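Local coordinates for protein putative glutathionylspermidine synthase (Methylobacillus flagellatus, PDB 3N6X) that is a putative glutathionylspermidine synthase of the circularly permuted ATP-grasp type 2 family and probably catalyses an ATP-dependent ligation, at residues L441-E453 against S461-K473. Sequence-based numbering, arbitrary orientation.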
ATOM      1  N   LEU A 441       2.008  -9.016   9.933  1.00 34.86           N
ATOM      2  CA  LEU A 441       0.893  -8.565   9.132  1.00 34.85           C
ATOM      3  C   LEU A 441      -0.362  -8.906   9.880  1.00 39.43           C
ATOM      4  O   LEU A 441      -0.504 -10.037  10.347  1.00 39.31           O
ATOM      5  CB  LEU A 441       0.850  -9.311   7.788  1.00 35.03           C
ATOM      6  CG  LEU A 441       1.737  -8.815   6.697  1.00 40.51           C
ATOM      7  CD1 LEU A 441       3.002  -9.606   6.649  1.00 41.17           C
ATOM      8  CD2 LEU A 441       1.056  -8.939   5.368  1.00 42.62           C
ATOM      9  N   VAL A 442      -1.305  -7.974   9.944  1.00 35.94           N
ATOM     10  CA  VAL A 442      -2.641  -8.266  10.448  1.00 35.40           C
ATOM     11  C   VAL A 442      -3.322  -9.057   9.296  1.00 37.83           C
ATOM     12  O   VAL A 442      -3.055  -8.749   8.138  1.00 35.79           O
ATOM     13  CB  VAL A 442      -3.399  -6.946  10.820  1.00 38.41           C
ATOM     14  CG1 VAL A 442      -4.910  -7.141  10.842  1.00 37.95           C
ATOM     15  CG2 VAL A 442      -2.903  -6.393  12.153  1.00 37.50           C
ATOM     16  N   PRO A 443      -4.074 -10.156   9.570  1.00 35.46           N
ATOM     17  CA  PRO A 443      -4.634 -10.954   8.456  1.00 35.16           C
ATOM     18  C   PRO A 443      -5.770 -10.256   7.698  1.00 38.90           C
ATOM     19  O   PRO A 443      -6.938 -10.671   7.752  1.00 38.07           O
ATOM     20  CB  PRO A 443      -5.084 -12.247   9.138  1.00 36.68           C
ATOM     21  CG  PRO A 443      -5.375 -11.841  10.532  1.00 41.19           C
ATOM     22  CD  PRO A 443      -4.423 -10.738  10.881  1.00 36.72           C
ATOM     23  N   GLY A 444      -5.399  -9.235   6.954  1.00 35.72           N
ATOM     24  CA  GLY A 444      -6.319  -8.470   6.134  1.00 35.16           C
ATOM     25  C   GLY A 444      -5.591  -7.670   5.089  1.00 38.35           C
ATOM     26  O   GLY A 444      -4.366  -7.540   5.144  1.00 37.28           O
ATOM     27  N   ALA A 445      -6.338  -7.101   4.151  1.00 35.55           N
ATOM     28  CA  ALA A 445      -5.771  -6.314   3.068  1.00 35.62           C
ATOM     29  C   ALA A 445      -6.836  -5.443   2.425  1.00 42.67           C
ATOM     30  O   ALA A 445      -8.029  -5.767   2.481  1.00 42.81           O
ATOM     31  CB  ALA A 445      -5.163  -7.240   2.008  1.00 35.93           C
ATOM     32  N   LEU A 446      -6.407  -4.358   1.776  1.00 40.17           N
ATOM     33  CA  LEU A 446      -7.312  -3.560   0.990  1.00 40.05           C
ATOM     34  C   LEU A 446      -7.411  -4.222  -0.383  1.00 44.06           C
ATOM     35  O   LEU A 446      -6.398  -4.475  -1.006  1.00 44.20           O
ATOM     36  CB  LEU A 446      -6.796  -2.107   0.855  1.00 40.15           C
ATOM     37  CG  LEU A 446      -7.531  -1.220  -0.184  1.00 43.70           C
ATOM     38  CD1 LEU A 446      -9.013  -1.052   0.170  1.00 42.98           C
ATOM     39  CD2 LEU A 446      -6.866   0.122  -0.318  1.00 44.88           C
ATOM     40  N   CYS A 447      -8.614  -4.562  -0.815  1.00 41.85           N
ATOM     41  CA  CYS A 447      -8.806  -5.126  -2.138  1.00 41.24           C
ATOM     42  C   CYS A 447      -9.529  -4.125  -3.012  1.00 45.20           C
ATOM     43  O   CYS A 447     -10.565  -3.602  -2.618  1.00 44.06           O
ATOM     44  CB  CYS A 447      -9.550  -6.452  -2.072  1.00 41.07           C
ATOM     45  SG  CYS A 447      -9.914  -7.172  -3.688  1.00 44.77           S
ATOM     46  N   ARG A 448      -8.950  -3.814  -4.173  1.00 43.17           N
ATOM     47  CA  ARG A 448      -9.528  -2.870  -5.128  1.00 42.93           C
ATOM     48  C   ARG A 448      -9.994  -3.617  -6.350  1.00 48.95           C
ATOM     49  O   ARG A 448      -9.347  -4.586  -6.764  1.00 48.34           O
ATOM     50  CB  ARG A 448      -8.521  -1.793  -5.505  1.00 41.30           C
ATOM     51  CG  ARG A 448      -8.198  -0.839  -4.365  1.00 49.29           C
ATOM     52  CD  ARG A 448      -7.175   0.184  -4.788  1.00 58.61           C
ATOM     53  NE  ARG A 448      -5.831  -0.390  -4.885  1.00 77.05           N
ATOM     54  CZ  ARG A 448      -4.916  -0.003  -5.773  1.00 95.05           C
ATOM     55  NH1 ARG A 448      -5.194   0.957  -6.648  1.00 83.20           N
ATOM     56  NH2 ARG A 448      -3.714  -0.561  -5.780  1.00 81.33           N
ATOM     57  N   VAL A 449     -11.149  -3.220  -6.899  1.00 47.45           N
ATOM     58  CA  VAL A 449     -11.738  -3.918  -8.049  1.00 48.31           C
ATOM     59  C   VAL A 449     -11.977  -2.976  -9.241  1.00 53.52           C
ATOM     60  O   VAL A 449     -12.431  -1.841  -9.055  1.00 52.50           O
ATOM     61  CB  VAL A 449     -13.024  -4.721  -7.643  1.00 51.62           C
ATOM     62  CG1 VAL A 449     -14.090  -3.810  -7.040  1.00 51.04           C
ATOM     63  CG2 VAL A 449     -13.587  -5.519  -8.820  1.00 51.41           C
ATOM     64  N   ALA A 450     -11.635  -3.444 -10.460  1.00 51.41           N
ATOM     65  CA  ALA A 450     -11.886  -2.709 -11.705  1.00 52.13           C
ATOM     66  C   ALA A 450     -13.267  -3.134 -12.217  1.00 56.43           C
ATOM     67  O   ALA A 450     -13.408  -4.206 -12.817  1.00 55.78           O
ATOM     68  CB  ALA A 450     -10.807  -3.035 -12.738  1.00 52.91           C
ATOM     69  N   LEU A 451     -14.298  -2.342 -11.875  1.00 54.13           N
ATOM     70  CA  LEU A 451     -15.709  -2.653 -12.148  1.00 54.83           C
ATOM     71  C   LEU A 451     -16.093  -2.725 -13.633  1.00 62.30           C
ATOM     72  O   LEU A 451     -16.867  -3.609 -14.010  1.00 61.51           O
ATOM     73  CB  LEU A 451     -16.644  -1.692 -11.374  1.00 54.33           C
ATOM     74  CG  LEU A 451     -16.508  -1.730  -9.827  1.00 57.73           C
ATOM     75  CD1 LEU A 451     -17.083  -0.482  -9.189  1.00 57.06           C
ATOM     76  CD2 LEU A 451     -17.151  -2.976  -9.244  1.00 58.91           C
ATOM     77  N   ARG A 452     -15.566  -1.798 -14.476  1.00 62.20           N
ATOM     78  CA  ARG A 452     -15.871  -1.764 -15.918  1.00 63.25           C
ATOM     79  C   ARG A 452     -15.350  -3.023 -16.627  1.00 69.26           C
ATOM     80  O   ARG A 452     -14.260  -3.501 -16.305  1.00 68.66           O
ATOM     81  CB  ARG A 452     -15.295  -0.498 -16.561  1.00 66.00           C
ATOM     82  CG  ARG A 452     -15.840  -0.213 -17.966  1.00 83.12           C
ATOM     83  CD  ARG A 452     -14.938   0.729 -18.743  1.00 99.34           C
ATOM     84  NE  ARG A 452     -13.722   0.060 -19.220  1.00110.31           N
ATOM     85  CZ  ARG A 452     -12.574   0.686 -19.461  1.00126.83           C
ATOM     86  NH1 ARG A 452     -12.469   1.996 -19.267  1.00114.15           N
ATOM     87  NH2 ARG A 452     -11.519   0.007 -19.893  1.00114.47           N
ATOM     88  N   GLU A 453     -16.148  -3.578 -17.567  1.00 67.73           N
ATOM     89  CA  GLU A 453     -15.787  -4.808 -18.290  1.00 68.64           C
ATOM     90  C   GLU A 453     -14.499  -4.641 -19.112  1.00 72.85           C
ATOM     91  O   GLU A 453     -14.366  -3.680 -19.873  1.00 72.65           O
ATOM     92  CB  GLU A 453     -16.945  -5.278 -19.181  1.00 70.36           C
ATOM     93  CG  GLU A 453     -16.828  -6.733 -19.611  1.00 81.88           C
ATOM     94  CD  GLU A 453     -17.847  -7.173 -20.644  1.00101.55           C
ATOM     95  OE1 GLU A 453     -19.058  -6.954 -20.414  1.00 98.88           O
ATOM     96  OE2 GLU A 453     -17.435  -7.761 -21.669  1.00 94.36           O
ATOM     97  N   SER A 461     -10.511   6.506  -9.633  1.00 96.14           N
ATOM     98  CA  SER A 461     -10.683   7.612 -10.580  1.00 96.07           C
ATOM     99  C   SER A 461     -11.513   7.221 -11.819  1.00 99.78           C
ATOM    100  O   SER A 461     -12.309   8.035 -12.300  1.00 99.84           O
ATOM    101  CB  SER A 461      -9.325   8.157 -11.010  1.00 99.82           C
ATOM    102  N   GLN A 462     -11.325   5.978 -12.335  1.00 94.95           N
ATOM    103  CA  GLN A 462     -12.047   5.506 -13.521  1.00 93.74           C
ATOM    104  C   GLN A 462     -12.634   4.093 -13.337  1.00 94.46           C
ATOM    105  O   GLN A 462     -12.028   3.099 -13.763  1.00 94.06           O
ATOM    106  CB  GLN A 462     -11.156   5.588 -14.777  1.00 95.25           C
ATOM    107  N   GLY A 463     -13.810   4.030 -12.702  1.00 88.12           N
ATOM    108  CA  GLY A 463     -14.559   2.791 -12.482  1.00 86.21           C
ATOM    109  C   GLY A 463     -13.958   1.823 -11.478  1.00 85.15           C
ATOM    110  O   GLY A 463     -14.132   0.605 -11.605  1.00 84.06           O
ATOM    111  N   GLY A 464     -13.292   2.363 -10.461  1.00 78.36           N
ATOM    112  CA  GLY A 464     -12.665   1.557  -9.419  1.00 76.55           C
ATOM    113  C   GLY A 464     -13.462   1.500  -8.133  1.00 75.59           C
ATOM    114  O   GLY A 464     -14.014   2.513  -7.693  1.00 75.72           O
ATOM    115  N   GLY A 465     -13.508   0.312  -7.527  1.00 67.34           N
ATOM    116  CA  GLY A 465     -14.205   0.088  -6.263  1.00 65.01           C
ATOM    117  C   GLY A 465     -13.410  -0.744  -5.276  1.00 62.80           C
ATOM    118  O   GLY A 465     -12.265  -1.101  -5.550  1.00 61.87           O
ATOM    119  N   THR A 466     -14.003  -1.050  -4.102  1.00 55.78           N
ATOM    120  CA  THR A 466     -13.340  -1.898  -3.097  1.00 53.54           C
ATOM    121  C   THR A 466     -14.168  -3.111  -2.700  1.00 53.82           C
ATOM    122  O   THR A 466     -15.377  -3.169  -2.948  1.00 52.24           O
ATOM    123  CB  THR A 466     -12.894  -1.114  -1.864  1.00 58.93           C
ATOM    124  OG1 THR A 466     -14.037  -0.613  -1.187  1.00 61.76           O
ATOM    125  CG2 THR A 466     -11.919   0.004  -2.192  1.00 57.91           C
ATOM    126  N   LYS A 467     -13.492  -4.089  -2.092  1.00 48.09           N
ATOM    127  CA  LYS A 467     -14.065  -5.330  -1.592  1.00 45.73           C
ATOM    128  C   LYS A 467     -13.479  -5.586  -0.228  1.00 47.35           C
ATOM    129  O   LYS A 467     -12.408  -5.060   0.089  1.00 47.88           O
ATOM    130  CB  LYS A 467     -13.676  -6.501  -2.510  1.00 46.52           C
ATOM    131  CG  LYS A 467     -14.427  -6.564  -3.820  1.00 45.56           C
ATOM    132  CD  LYS A 467     -13.909  -7.708  -4.651  1.00 48.94           C
ATOM    133  CE  LYS A 467     -14.771  -7.983  -5.856  1.00 59.46           C
ATOM    134  NZ  LYS A 467     -15.784  -9.030  -5.575  1.00 61.52           N
ATOM    135  N   ASP A 468     -14.133  -6.432   0.563  1.00 41.06           N
ATOM    136  CA  ASP A 468     -13.589  -6.895   1.834  1.00 39.21           C
ATOM    137  C   ASP A 468     -12.680  -8.076   1.502  1.00 39.84           C
ATOM    138  O   ASP A 468     -12.983  -8.828   0.578  1.00 41.00           O
ATOM    139  CB  ASP A 468     -14.736  -7.356   2.761  1.00 40.57           C
ATOM    140  CG  ASP A 468     -14.326  -7.760   4.171  1.00 39.59           C
ATOM    141  OD1 ASP A 468     -13.140  -7.550   4.534  1.00 38.05           O
ATOM    142  OD2 ASP A 468     -15.187  -8.276   4.912  1.00 39.77           O
ATOM    143  N   THR A 469     -11.554  -8.218   2.206  1.00 33.84           N
ATOM    144  CA  THR A 469     -10.645  -9.353   1.996  1.00 32.78           C
ATOM    145  C   THR A 469     -10.713 -10.260   3.202  1.00 35.52           C
ATOM    146  O   THR A 469     -10.404  -9.832   4.327  1.00 32.93           O
ATOM    147  CB  THR A 469      -9.192  -8.879   1.713  1.00 37.14           C
ATOM    148  OG1 THR A 469      -9.203  -7.935   0.654  1.00 34.25           O
ATOM    149  CG2 THR A 469      -8.250 -10.038   1.366  1.00 31.65           C
ATOM    150  N   TRP A 470     -11.116 -11.512   2.979  1.00 33.38           N
ATOM    151  CA  TRP A 470     -11.236 -12.499   4.043  1.00 33.84           C
ATOM    152  C   TRP A 470     -10.035 -13.418   4.069  1.00 36.98           C
ATOM    153  O   TRP A 470      -9.726 -14.055   3.063  1.00 37.17           O
ATOM    154  CB  TRP A 470     -12.498 -13.344   3.846  1.00 33.23           C
ATOM    155  CG  TRP A 470     -13.801 -12.621   4.049  1.00 34.83           C
ATOM    156  CD1 TRP A 470     -13.982 -11.312   4.396  1.00 37.77           C
ATOM    157  CD2 TRP A 470     -15.108 -13.195   3.944  1.00 35.06           C
ATOM    158  NE1 TRP A 470     -15.325 -11.027   4.482  1.00 37.56           N
ATOM    159  CE2 TRP A 470     -16.041 -12.167   4.211  1.00 39.18           C
ATOM    160  CE3 TRP A 470     -15.586 -14.488   3.644  1.00 36.19           C
ATOM    161  CZ2 TRP A 470     -17.422 -12.394   4.210  1.00 38.58           C
ATOM    162  CZ3 TRP A 470     -16.954 -14.705   3.621  1.00 37.94           C
ATOM    163  CH2 TRP A 470     -17.857 -13.670   3.908  1.00 38.72           C
ATOM    164  N   ILE A 471      -9.358 -13.501   5.215  1.00 32.59           N
ATOM    165  CA  ILE A 471      -8.283 -14.461   5.405  1.00 31.75           C
ATOM    166  C   ILE A 471      -8.822 -15.521   6.344  1.00 36.87           C
ATOM    167  O   ILE A 471      -9.255 -15.200   7.459  1.00 36.11           O
ATOM    168  CB  ILE A 471      -6.942 -13.806   5.896  1.00 34.54           C
ATOM    169  CG1 ILE A 471      -6.176 -13.140   4.711  1.00 35.37           C
ATOM    170  CG2 ILE A 471      -6.031 -14.849   6.551  1.00 33.75           C
ATOM    171  CD1 ILE A 471      -6.727 -11.850   4.155  1.00 34.91           C
ATOM    172  N   LEU A 472      -8.912 -16.763   5.860  1.00 34.41           N
ATOM    173  CA  LEU A 472      -9.448 -17.870   6.655  1.00 34.42           C
ATOM    174  C   LEU A 472      -8.464 -18.341   7.701  1.00 38.95           C
ATOM    175  O   LEU A 472      -7.260 -18.369   7.441  1.00 38.45           O
ATOM    176  CB  LEU A 472      -9.911 -19.029   5.758  1.00 34.01           C
ATOM    177  CG  LEU A 472     -10.983 -18.676   4.707  1.00 37.43           C
ATOM    178  CD1 LEU A 472     -11.617 -19.930   4.149  1.00 36.76           C
ATOM    179  CD2 LEU A 472     -12.074 -17.713   5.292  1.00 36.40           C
ATOM    180  N   LYS A 473      -8.968 -18.639   8.919  1.00 36.39           N
ATOM    181  CA  LYS A 473      -8.137 -19.056  10.063  1.00 50.15           C
ATOM    182  C   LYS A 473      -7.502 -20.441   9.890  1.00 72.56           C
ATOM    183  O   LYS A 473      -8.110 -21.336   9.313  1.00 47.63           O
ATOM    184  CB  LYS A 473      -8.929 -18.976  11.373  1.00 51.22           C
ATOM    185  CG  LYS A 473      -9.117 -17.555  11.874  1.00 54.90           C
ATOM    186  CD  LYS A 473      -9.859 -17.520  13.201  1.00 62.40           C
ATOM    187  CE  LYS A 473     -11.292 -17.085  13.043  1.00 71.06           C
ATOM    188  NZ  LYS A 473     -12.009 -17.079  14.340  1.00 77.40           N
TER
HETATM  189  O   HOH W   1      -9.587 -11.415   7.397  1.00 25.86           O
HETATM  190  O   HOH W   2      -9.259  -7.428   5.058  1.00 33.07           O
HETATM  191  O   HOH W   3     -10.663  -4.028   1.753  1.00 54.30           O
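An antiparallel strand pair in the large mixed sheet of this ATP-grasp-like protein joins V449 to G465. V449 N donates to G465 O at 2.7 Å, and G465 N returns to V449 O at 2.9 Å; both bonds are nearly straight. L451 N reaches G463 O at 3.0 Å, which extends the pairing past the strand ends. G463 has positive phi (70°), which favours glycine. With no side chain on G465, V449 CG1 lies close over its carbonyl group. K467 runs across V449 at about a right angle, and its CE meets V449 CG2 at 4.0 Å. Its ammonium continues to a salt bridge with D73. From C447 back toward P443 the chains lie farther apart, and waters bridge them. Water 2 links A445 N to T469 O, and water 1 joins P443 O to I471 N. T469 OG1 sits beside its backbone N (chi1 -52°) and donates to A445 O at 3.1 Å, from above the carbonyl plane. At the far end, I471 CG2 packs on P443 CB at 3.8 Å. R448 starts on the T466 face of the sheet, and its chain bends at chi3 toward a salt bridge with D428 on strand 423-435. The chemistry changes along the pair: direct backbone hydrogen bonds hold the glycine-rich end, while a threonine hydroxyl and bridging waters supply partners for backbone groups of mostly buried residues where the chains part.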